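Local atomic coordinates of flagellar hook-associated protein 2 (Helicobacter pylori, PDB entry 6IWY), a protein that caps the tip of the growing bacterial flagellum, promoting polymerization of flagellin monomers there and preventing their escape without assembly. Residues L141-D146 with K238-L243; T184-A189 with E218-N223. All coordinates share one frame; numbering follows the deposited sequence.

Contact 1: L141-D146 with K238-L243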
loop_
_atom_site.group_PDB
_atom_site.type_symbol
_atom_site.label_atom_id
_atom_site.label_comp_id
_atom_site.label_asym_id
_atom_site.label_seq_id
_atom_site.Cartn_x
_atom_site.Cartn_y
_atom_site.Cartn_z
ATOM N N LEU A 141 6.578 -28.873 -3.329
ATOM C CA LEU A 141 6.792 -28.538 -1.932
ATOM C C LEU A 141 5.736 -29.142 -0.992
ATOM O O LEU A 141 4.545 -29.252 -1.305
ATOM C CB LEU A 141 6.943 -27.016 -1.719
ATOM C CG LEU A 141 6.019 -25.988 -2.373
ATOM C CD1 LEU A 141 4.566 -26.368 -2.228
ATOM C CD2 LEU A 141 6.293 -24.587 -1.790
ATOM N N SER A 142 6.225 -29.600 0.151
ATOM C CA SER A 142 5.373 -29.961 1.248
ATOM C C SER A 142 5.531 -28.871 2.307
ATOM O O SER A 142 6.635 -28.619 2.785
ATOM C CB SER A 142 5.719 -31.362 1.801
ATOM O OG SER A 142 4.552 -31.921 2.431
ATOM N N LEU A 143 4.431 -28.226 2.661
ATOM C CA LEU A 143 4.448 -27.230 3.728
ATOM C C LEU A 143 3.828 -27.786 5.002
ATOM O O LEU A 143 2.614 -27.759 5.186
ATOM C CB LEU A 143 3.753 -25.924 3.291
ATOM C CG LEU A 143 4.475 -25.158 2.164
ATOM C CD1 LEU A 143 3.916 -23.758 2.028
ATOM C CD2 LEU A 143 5.960 -25.073 2.383
ATOM N N GLY A 144 4.670 -28.266 5.899
ATOM C CA GLY A 144 4.181 -28.778 7.156
ATOM C C GLY A 144 4.795 -28.135 8.367
ATOM O O GLY A 144 4.805 -26.928 8.493
ATOM N N VAL A 145 5.291 -28.969 9.262
ATOM C CA VAL A 145 5.764 -28.570 10.563
ATOM C C VAL A 145 7.138 -29.201 10.716
ATOM O O VAL A 145 7.345 -30.350 10.394
ATOM C CB VAL A 145 4.776 -29.043 11.658
ATOM C CG1 VAL A 145 5.312 -28.841 13.058
ATOM C CG2 VAL A 145 3.477 -28.320 11.501
ATOM N N ASP A 146 8.066 -28.403 11.204
ATOM C CA ASP A 146 9.489 -28.733 11.288
ATOM C C ASP A 146 9.680 -29.599 12.530
ATOM O O ASP A 146 8.759 -29.714 13.338
ATOM C CB ASP A 146 10.297 -27.424 11.388
ATOM N N LYS A 238 11.740 -19.050 2.091
ATOM C CA LYS A 238 12.546 -18.853 0.872
ATOM C C LYS A 238 11.984 -19.652 -0.321
ATOM O O LYS A 238 12.042 -19.188 -1.460
ATOM C CB LYS A 238 14.023 -19.167 1.118
ATOM N N GLU A 239 11.389 -20.811 -0.044
ATOM C CA GLU A 239 10.910 -21.683 -1.106
ATOM C C GLU A 239 9.759 -21.074 -1.879
ATOM O O GLU A 239 9.496 -21.466 -3.003
ATOM C CB GLU A 239 10.502 -23.050 -0.560
ATOM C CG GLU A 239 11.659 -24.007 -0.408
ATOM C CD GLU A 239 11.235 -25.415 0.006
ATOM O OE1 GLU A 239 10.296 -26.005 -0.608
ATOM O OE2 GLU A 239 11.870 -25.937 0.952
ATOM N N LEU A 240 9.054 -20.139 -1.271
ATOM C CA LEU A 240 7.960 -19.452 -1.958
ATOM C C LEU A 240 8.464 -18.271 -2.716
ATOM O O LEU A 240 7.780 -17.761 -3.592
ATOM C CB LEU A 240 6.897 -18.972 -0.976
ATOM C CG LEU A 240 6.249 -20.083 -0.172
ATOM C CD1 LEU A 240 5.013 -19.550 0.563
ATOM C CD2 LEU A 240 5.885 -21.259 -1.067
ATOM N N GLY A 241 9.644 -17.803 -2.358
ATOM C CA GLY A 241 10.264 -16.725 -3.103
ATOM C C GLY A 241 10.058 -15.321 -2.586
ATOM O O GLY A 241 10.140 -14.399 -3.354
ATOM N N PHE A 242 9.812 -15.155 -1.292
ATOM C CA PHE A 242 9.831 -13.831 -0.677
ATOM C C PHE A 242 11.261 -13.351 -0.422
ATOM O O PHE A 242 11.867 -13.737 0.555
ATOM C CB PHE A 242 9.045 -13.842 0.640
ATOM C CG PHE A 242 7.565 -13.940 0.440
ATOM C CD1 PHE A 242 6.837 -12.834 0.046
ATOM C CD2 PHE A 242 6.911 -15.144 0.589
ATOM C CE1 PHE A 242 5.473 -12.934 -0.170
ATOM C CE2 PHE A 242 5.576 -15.251 0.370
ATOM C CZ PHE A 242 4.848 -14.146 -0.011
ATOM N N LEU A 243 11.800 -12.514 -1.304
ATOM C CA LEU A 243 13.134 -11.903 -1.096
ATOM C C LEU A 243 13.158 -11.311 0.307
ATOM O O LEU A 243 14.046 -11.599 1.124
ATOM C CB LEU A 243 13.408 -10.776 -2.129
#
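Leu141 meets both Glu239 and Leu240, and so supplies most of the first segment's side of this contact. Its CB lies 3.7 Å from Glu239 OE1, next to the side chain of a residue that borders solvent, while its CD2 reaches inward to Leu240 CD2 at 3.4 Å. The two leucine side chains cross at about a right angle, with one methyl of each doing the touching. In Leu141, CG sits between the backbone N and the carbonyl carbon (chi1 45°), and this sends the branch toward the helix. With Ser142 turned away between them, Leu143 returns to the buried side. Its CD1 approaches Leu240 CD2 from 4.4 Å, so that one methyl of Leu240 serves both strand leucines. No hydrogen bond joins the two segments, and the inner part of the contact is apolar packing, which suits leucine at all three buried positions. After Leu240, Gly241 breaks the helix with positive phi (95°), a backbone shape that favours glycine. Strand 141-143 is an outer strand of its antiparallel sheet, bonded to strand 164-173 through Leu173 and Leu171; the short, weakly bonded helical turn 237-240 meets it through Glu239 and Leu240, and Leu240 also touches Ile186 and Met190 of helix 179-196.

Contact 2: T184-A189 with E218-N223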
loop_
_atom_site.group_PDB
_atom_site.type_symbol
_atom_site.label_atom_id
_atom_site.label_comp_id
_atom_site.label_asym_id
_atom_site.label_seq_id
_atom_site.Cartn_x
_atom_site.Cartn_y
_atom_site.Cartn_z
ATOM N N THR A 184 -1.062 -20.203 -7.862
ATOM C CA THR A 184 -2.470 -20.269 -7.574
ATOM C C THR A 184 -2.662 -21.180 -6.350
ATOM O O THR A 184 -3.347 -20.825 -5.394
ATOM C CB THR A 184 -3.274 -20.744 -8.790
ATOM O OG1 THR A 184 -3.005 -19.878 -9.895
ATOM C CG2 THR A 184 -4.783 -20.713 -8.494
ATOM N N ALA A 185 -2.005 -22.328 -6.346
ATOM C CA ALA A 185 -2.153 -23.261 -5.225
ATOM C C ALA A 185 -1.787 -22.604 -3.905
ATOM O O ALA A 185 -2.521 -22.697 -2.930
ATOM C CB ALA A 185 -1.315 -24.483 -5.442
ATOM N N ILE A 186 -0.659 -21.913 -3.885
ATOM C CA ILE A 186 -0.231 -21.211 -2.681
ATOM C C ILE A 186 -1.264 -20.178 -2.290
ATOM O O ILE A 186 -1.696 -20.121 -1.116
ATOM C CB ILE A 186 1.074 -20.524 -2.898
ATOM C CG1 ILE A 186 2.181 -21.555 -3.033
ATOM C CG2 ILE A 186 1.357 -19.595 -1.753
ATOM C CD1 ILE A 186 3.375 -21.042 -3.756
ATOM N N GLN A 187 -1.664 -19.369 -3.272
ATOM C CA GLN A 187 -2.727 -18.398 -3.074
ATOM C C GLN A 187 -3.960 -19.020 -2.403
ATOM O O GLN A 187 -4.491 -18.471 -1.448
ATOM C CB GLN A 187 -3.129 -17.784 -4.397
ATOM C CG GLN A 187 -4.212 -16.726 -4.295
ATOM C CD GLN A 187 -4.639 -16.223 -5.671
ATOM O OE1 GLN A 187 -4.981 -17.019 -6.555
ATOM N NE2 GLN A 187 -4.609 -14.911 -5.862
ATOM N N LYS A 188 -4.398 -20.167 -2.911
ATOM C CA LYS A 188 -5.550 -20.865 -2.353
ATOM C C LYS A 188 -5.228 -21.241 -0.920
ATOM O O LYS A 188 -6.023 -21.000 -0.003
ATOM C CB LYS A 188 -5.908 -22.131 -3.156
ATOM N N ALA A 189 -4.059 -21.837 -0.721
ATOM C CA ALA A 189 -3.717 -22.326 0.605
ATOM C C ALA A 189 -3.823 -21.165 1.573
ATOM O O ALA A 189 -4.468 -21.307 2.595
ATOM C CB ALA A 189 -2.341 -22.956 0.642
ATOM N N GLU A 218 3.711 -15.335 -12.121
ATOM C CA GLU A 218 5.022 -15.478 -11.472
ATOM C C GLU A 218 5.099 -14.967 -10.035
ATOM O O GLU A 218 6.045 -15.279 -9.333
ATOM C CB GLU A 218 6.109 -14.780 -12.296
ATOM N N SER A 219 4.126 -14.188 -9.592
ATOM C CA SER A 219 4.275 -13.471 -8.344
ATOM C C SER A 219 2.984 -13.403 -7.580
ATOM O O SER A 219 1.905 -13.320 -8.157
ATOM C CB SER A 219 4.752 -12.045 -8.610
ATOM O OG SER A 219 6.148 -12.032 -8.828
ATOM N N LEU A 220 3.137 -13.436 -6.271
ATOM C CA LEU A 220 2.063 -13.289 -5.346
ATOM C C LEU A 220 2.327 -12.000 -4.624
ATOM O O LEU A 220 3.484 -11.613 -4.441
ATOM C CB LEU A 220 2.080 -14.431 -4.321
ATOM C CG LEU A 220 0.944 -15.443 -4.379
ATOM C CD1 LEU A 220 0.926 -16.166 -5.708
ATOM C CD2 LEU A 220 1.076 -16.441 -3.239
ATOM N N ILE A 221 1.266 -11.340 -4.193
ATOM C CA ILE A 221 1.405 -10.147 -3.379
ATOM C C ILE A 221 0.367 -10.186 -2.268
ATOM O O ILE A 221 -0.826 -10.298 -2.526
ATOM C CB ILE A 221 1.296 -8.865 -4.257
ATOM C CG1 ILE A 221 1.582 -7.616 -3.408
ATOM C CG2 ILE A 221 -0.061 -8.784 -4.881
ATOM C CD1 ILE A 221 2.058 -6.435 -4.166
ATOM N N ILE A 222 0.815 -10.174 -1.025
ATOM C CA ILE A 222 -0.101 -10.056 0.127
ATOM C C ILE A 222 -0.226 -8.544 0.344
ATOM O O ILE A 222 0.777 -7.841 0.335
ATOM C CB ILE A 222 0.474 -10.767 1.393
ATOM C CG1 ILE A 222 0.991 -12.165 1.018
ATOM C CG2 ILE A 222 -0.591 -10.918 2.501
ATOM C CD1 ILE A 222 1.767 -12.922 2.132
ATOM N N ASN A 223 -1.441 -8.032 0.445
ATOM C CA ASN A 223 -1.660 -6.607 0.724
ATOM C C ASN A 223 -2.621 -6.508 1.866
ATOM O O ASN A 223 -3.584 -7.283 1.934
ATOM C CB ASN A 223 -2.219 -5.857 -0.489
ATOM C CG ASN A 223 -2.685 -4.422 -0.157
ATOM O OD1 ASN A 223 -3.783 -4.045 -0.515
ATOM N ND2 ASN A 223 -1.854 -3.632 0.513
#
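Ile186 and Leu220 form the apolar centre of a helix-on-sheet packing, in which helix 179-196 lies against a three-stranded antiparallel sheet whose middle strand is 219-224. Their side chains run obliquely to one another, each presenting a methyl group. Leu220 CD2 comes within 3.5 Å of Ile186 CG2 and remains 4.1 Å from Ile186 CB, so the leucine methyl lies alongside the beta-branch of the isoleucine. In Ile186, CG2 is anti to the backbone N and beside the carbonyl carbon; CG1 is beside the N (chi1 -70°). The two branches therefore leave CB in different directions, and CG2 is the one given to the sheet. Beta branching suits this place because CG2 can serve the sheet while CG1 and CD1 lead off in another direction; the residue also packs on Leu171 of strand 164-173, in a second sheet.

Leu220 projects toward the helix from the strand, just after a classic beta bulge at Glu218 and Ser219, and Ile222, two residues on, packs with it on Ile211 of the neighbouring strand 209-214.

Gln187 is the polar member of the contact. Both its first torsions are near 180° (chi1 -178°, chi2 -176°), giving an extended chain whose amide NE2 donates a hydrogen bond to the carbonyl O of Ile211; glutamine is long enough to link the helix to the sheet's edge strand, while its side chain also touches Thr213. Gln187 CA and Leu220 CA are 7.4 Å apart, the nearest such pair. Leu220 CD2 meets the helix backbone as well as the side chain, lying 4.0 Å from Gln187 N.

Overall arrangement
The two contacts have centres about 13 Å apart and belong to one continuous apolar region, in a chain that is the central portion of the cap protein, without its two terminal regions. They meet at two points: Leu240 CD2 of contact 1 lies 3.7 Å from Ile186 CD1 of contact 2, and Phe242 CZ lies 3.9 Å from Ile222 CD1. Ile186 thus divides its branches between the two, with the CD1 end serving Leu240 and CG2 serving Leu220. In sequence, both segments of contact 2 fall between those of contact 1. Helix 179-196 lies between two sheets, since Ile186 packs on strand 164-173 of one and on Leu220 in strand 219-224 of the other.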